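Local coordinates for extracellular protein containing a SCP domain (Bacillus anthracis, PDB 4IFA), which is of unknown function but is an extracellular protein that carries an SCP domain of the cysteine-rich secretory protein family behind a CAP-associated N-terminal region, at residues A[222-225]-A[226-230]. Numbering follows the deposited sequence. Where two conformers were deposited one is given.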
ATOM      1  N   GLN A 222       3.659   7.989  -5.394  0.50 19.04           N
ATOM      2  CA  GLN A 222       2.506   8.791  -4.972  0.50 18.96           C
ATOM      3  C   GLN A 222       1.602   8.015  -4.016  0.50 19.29           C
ATOM      4  O   GLN A 222       1.090   8.563  -3.057  0.50 18.55           O
ATOM      5  CB  GLN A 222       1.702   9.307  -6.161  0.50 21.16           C
ATOM      6  CG  GLN A 222       0.583  10.222  -5.704  0.50 25.13           C
ATOM      7  CD  GLN A 222       1.071  11.515  -5.108  0.50 30.29           C
ATOM      8  OE1 GLN A 222       2.076  12.077  -5.551  0.50 27.62           O
ATOM      9  NE2 GLN A 222       0.344  12.016  -4.121  0.50 31.76           N
ATOM     10  N   GLN A 223       1.420   6.732  -4.249  1.00 17.82           N
ATOM     11  CA  GLN A 223       0.603   5.914  -3.310  1.00 17.61           C
ATOM     12  C   GLN A 223       1.253   5.921  -1.926  1.00 16.65           C
ATOM     13  O   GLN A 223       0.575   6.117  -0.919  1.00 18.31           O
ATOM     14  CB  GLN A 223       0.398   4.494  -3.808  1.00 17.58           C
ATOM     15  CG  GLN A 223      -0.408   4.428  -5.091  1.00 18.02           C
ATOM     16  CD  GLN A 223      -0.497   3.062  -5.631  1.00 20.09           C
ATOM     17  OE1 GLN A 223      -0.372   2.059  -4.949  1.00 20.25           O
ATOM     18  NE2 GLN A 223      -0.796   3.004  -6.923  1.00 22.91           N
ATOM     19  N   ILE A 224       2.567   5.708  -1.850  1.00 16.74           N
ATOM     20  CA  ILE A 224       3.214   5.748  -0.545  1.00 15.99           C
ATOM     21  C   ILE A 224       2.988   7.113   0.094  1.00 16.45           C
ATOM     22  O   ILE A 224       2.767   7.206   1.317  1.00 16.64           O
ATOM     23  CB  ILE A 224       4.731   5.401  -0.638  1.00 16.00           C
ATOM     24  CG1 ILE A 224       4.898   3.911  -0.911  1.00 17.13           C
ATOM     25  CG2 ILE A 224       5.477   5.822   0.661  1.00 17.18           C
ATOM     26  CD1 ILE A 224       6.343   3.510  -1.335  1.00 18.45           C
ATOM     27  N   PHE A 225       3.163   8.187  -0.650  1.00 16.66           N
ATOM     28  CA  PHE A 225       2.924   9.527  -0.114  1.00 16.89           C
ATOM     29  C   PHE A 225       1.536   9.722   0.482  1.00 17.11           C
ATOM     30  O   PHE A 225       1.387  10.081   1.657  1.00 17.58           O
ATOM     31  CB  PHE A 225       3.240  10.587  -1.164  1.00 19.13           C
ATOM     32  CG  PHE A 225       2.903  11.968  -0.743  1.00 19.36           C
ATOM     33  CD1 PHE A 225       3.748  12.697   0.117  1.00 21.93           C
ATOM     34  CD2 PHE A 225       1.740  12.575  -1.169  1.00 20.90           C
ATOM     35  CE1 PHE A 225       3.414  13.990   0.523  1.00 21.43           C
ATOM     36  CE2 PHE A 225       1.419  13.867  -0.758  1.00 22.96           C
ATOM     37  CZ  PHE A 225       2.264  14.572   0.079  1.00 23.45           C
ATOM     38  N   ASP A 226       0.520   9.451  -0.306  1.00 18.25           N
ATOM     39  CA  ASP A 226      -0.846   9.628   0.181  1.00 18.90           C
ATOM     40  C   ASP A 226      -1.159   8.712   1.366  1.00 18.86           C
ATOM     41  O   ASP A 226      -1.820   9.134   2.323  1.00 19.01           O
ATOM     42  CB  ASP A 226      -1.848   9.343  -0.934  1.00 19.21           C
ATOM     43  CG  ASP A 226      -1.904  10.409  -1.974  1.00 22.46           C
ATOM     44  OD1 ASP A 226      -1.614  11.583  -1.684  1.00 26.10           O
ATOM     45  OD2 ASP A 226      -2.315  10.103  -3.138  1.00 23.12           O
ATOM     46  N   LEU A 227      -0.708   7.456   1.309  1.00 18.44           N
ATOM     47  CA  LEU A 227      -1.028   6.509   2.358  1.00 17.12           C
ATOM     48  C   LEU A 227      -0.246   6.848   3.627  1.00 16.97           C
ATOM     49  O   LEU A 227      -0.687   6.522   4.718  1.00 17.64           O
ATOM     50  CB  LEU A 227      -0.780   5.079   1.844  1.00 17.16           C
ATOM     51  CG  LEU A 227      -1.676   4.639   0.698  1.00 18.03           C
ATOM     52  CD1 LEU A 227      -1.151   3.295   0.126  1.00 19.89           C
ATOM     53  CD2 LEU A 227      -3.104   4.500   1.228  1.00 21.94           C
ATOM     54  N   THR A 228       0.910   7.504   3.483  1.00 16.10           N
ATOM     55  CA  THR A 228       1.656   7.990   4.673  1.00 16.11           C
ATOM     56  C   THR A 228       0.812   9.098   5.322  1.00 16.88           C
ATOM     57  O   THR A 228       0.751   9.151   6.541  1.00 17.36           O
ATOM     58  CB  THR A 228       3.069   8.501   4.315  1.00 16.81           C
ATOM     59  OG1 THR A 228       3.850   7.365   3.887  1.00 18.06           O
ATOM     60  CG2 THR A 228       3.781   9.079   5.521  1.00 17.25           C
ATOM     61  N   ASN A 229       0.195   9.972   4.538  1.00 17.50           N
ATOM     62  CA  ASN A 229      -0.639  11.023   5.100  1.00 17.99           C
ATOM     63  C   ASN A 229      -1.901  10.444   5.774  1.00 19.58           C
ATOM     64  O   ASN A 229      -2.381  11.008   6.751  1.00 18.81           O
ATOM     65  CB  ASN A 229      -0.933  12.133   4.121  1.00 19.46           C
ATOM     66  CG  ASN A 229       0.212  13.104   4.004  1.00 18.71           C
ATOM     67  OD1 ASN A 229       0.913  13.325   4.990  1.00 19.72           O
ATOM     68  ND2 ASN A 229       0.403  13.702   2.832  1.00 22.43           N
ATOM     69  N   ILE A 230      -2.416   9.314   5.291  1.00 18.07           N
ATOM     70  CA  ILE A 230      -3.512   8.619   5.985  1.00 17.78           C
ATOM     71  C   ILE A 230      -3.048   8.154   7.372  1.00 18.17           C
ATOM     72  O   ILE A 230      -3.765   8.303   8.359  1.00 19.38           O
ATOM     73  CB  ILE A 230      -4.068   7.484   5.122  1.00 19.29           C
ATOM     74  CG1 ILE A 230      -4.845   8.127   3.972  1.00 23.17           C
ATOM     75  CG2 ILE A 230      -4.921   6.511   5.944  1.00 20.52           C
ATOM     76  CD1 ILE A 230      -5.447   7.182   3.019  1.00 26.74           C
TER
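Two successive turns of the long helix 210-234, wedged between the CAP-associated N-terminal region and the SCP fold, meet here through i to i+4 pairs: Q222 with D226, I224 with T228 and F225 with N229. The backbone evidence is regular alpha-helical bonding, D226 N to Q222 O at 2.9 Å being nearly linear (176°). On the flank facing strand 71-74, the Q222 amide reaches the D226 carboxylate. Its CG stands anti to the backbone N (chi1 -176°) and the bend at chi2 turns the amide along the helix. NE2 then forks weakly, 3.2 Å from D226 OD1 and 3.4 Å from D226 OD2, with amide and carboxylate planes far from coplanar; the fork belongs to one of two Q222 conformers, so it is doubtful as a permanent link. D226 OD2 is also hydrogen-bonded by N85 ND2 and makes a long, weak ion pair with R71, while Q223 bonds to Q93 and E73, so both side chains tie the helix to the N-terminal region.

On the flank that packs on strand 322-328, I224 O accepts two bonds from T228: the backbone N at 2.9 Å and OG1 at 2.8 Å, from opposite faces of the carbonyl plane. The T228 first torsion sets OG1 beside its own backbone N and aims the hydroxyl back up the helix. I224 and T228 pack on that strand, L227 lies against helix 298-306, and W242 meets the F225 ring edge-to-face.

D226 OD1 lies 3.5 Å from F225 CD2. N229, whose OD1 accepts from the L240 backbone, places its amide nitrogen over one face of the ring. Ring and amide planes stand 76° apart, and the closest approach of the two side chains is N229 ND2 to F225 CZ, 3.4 Å.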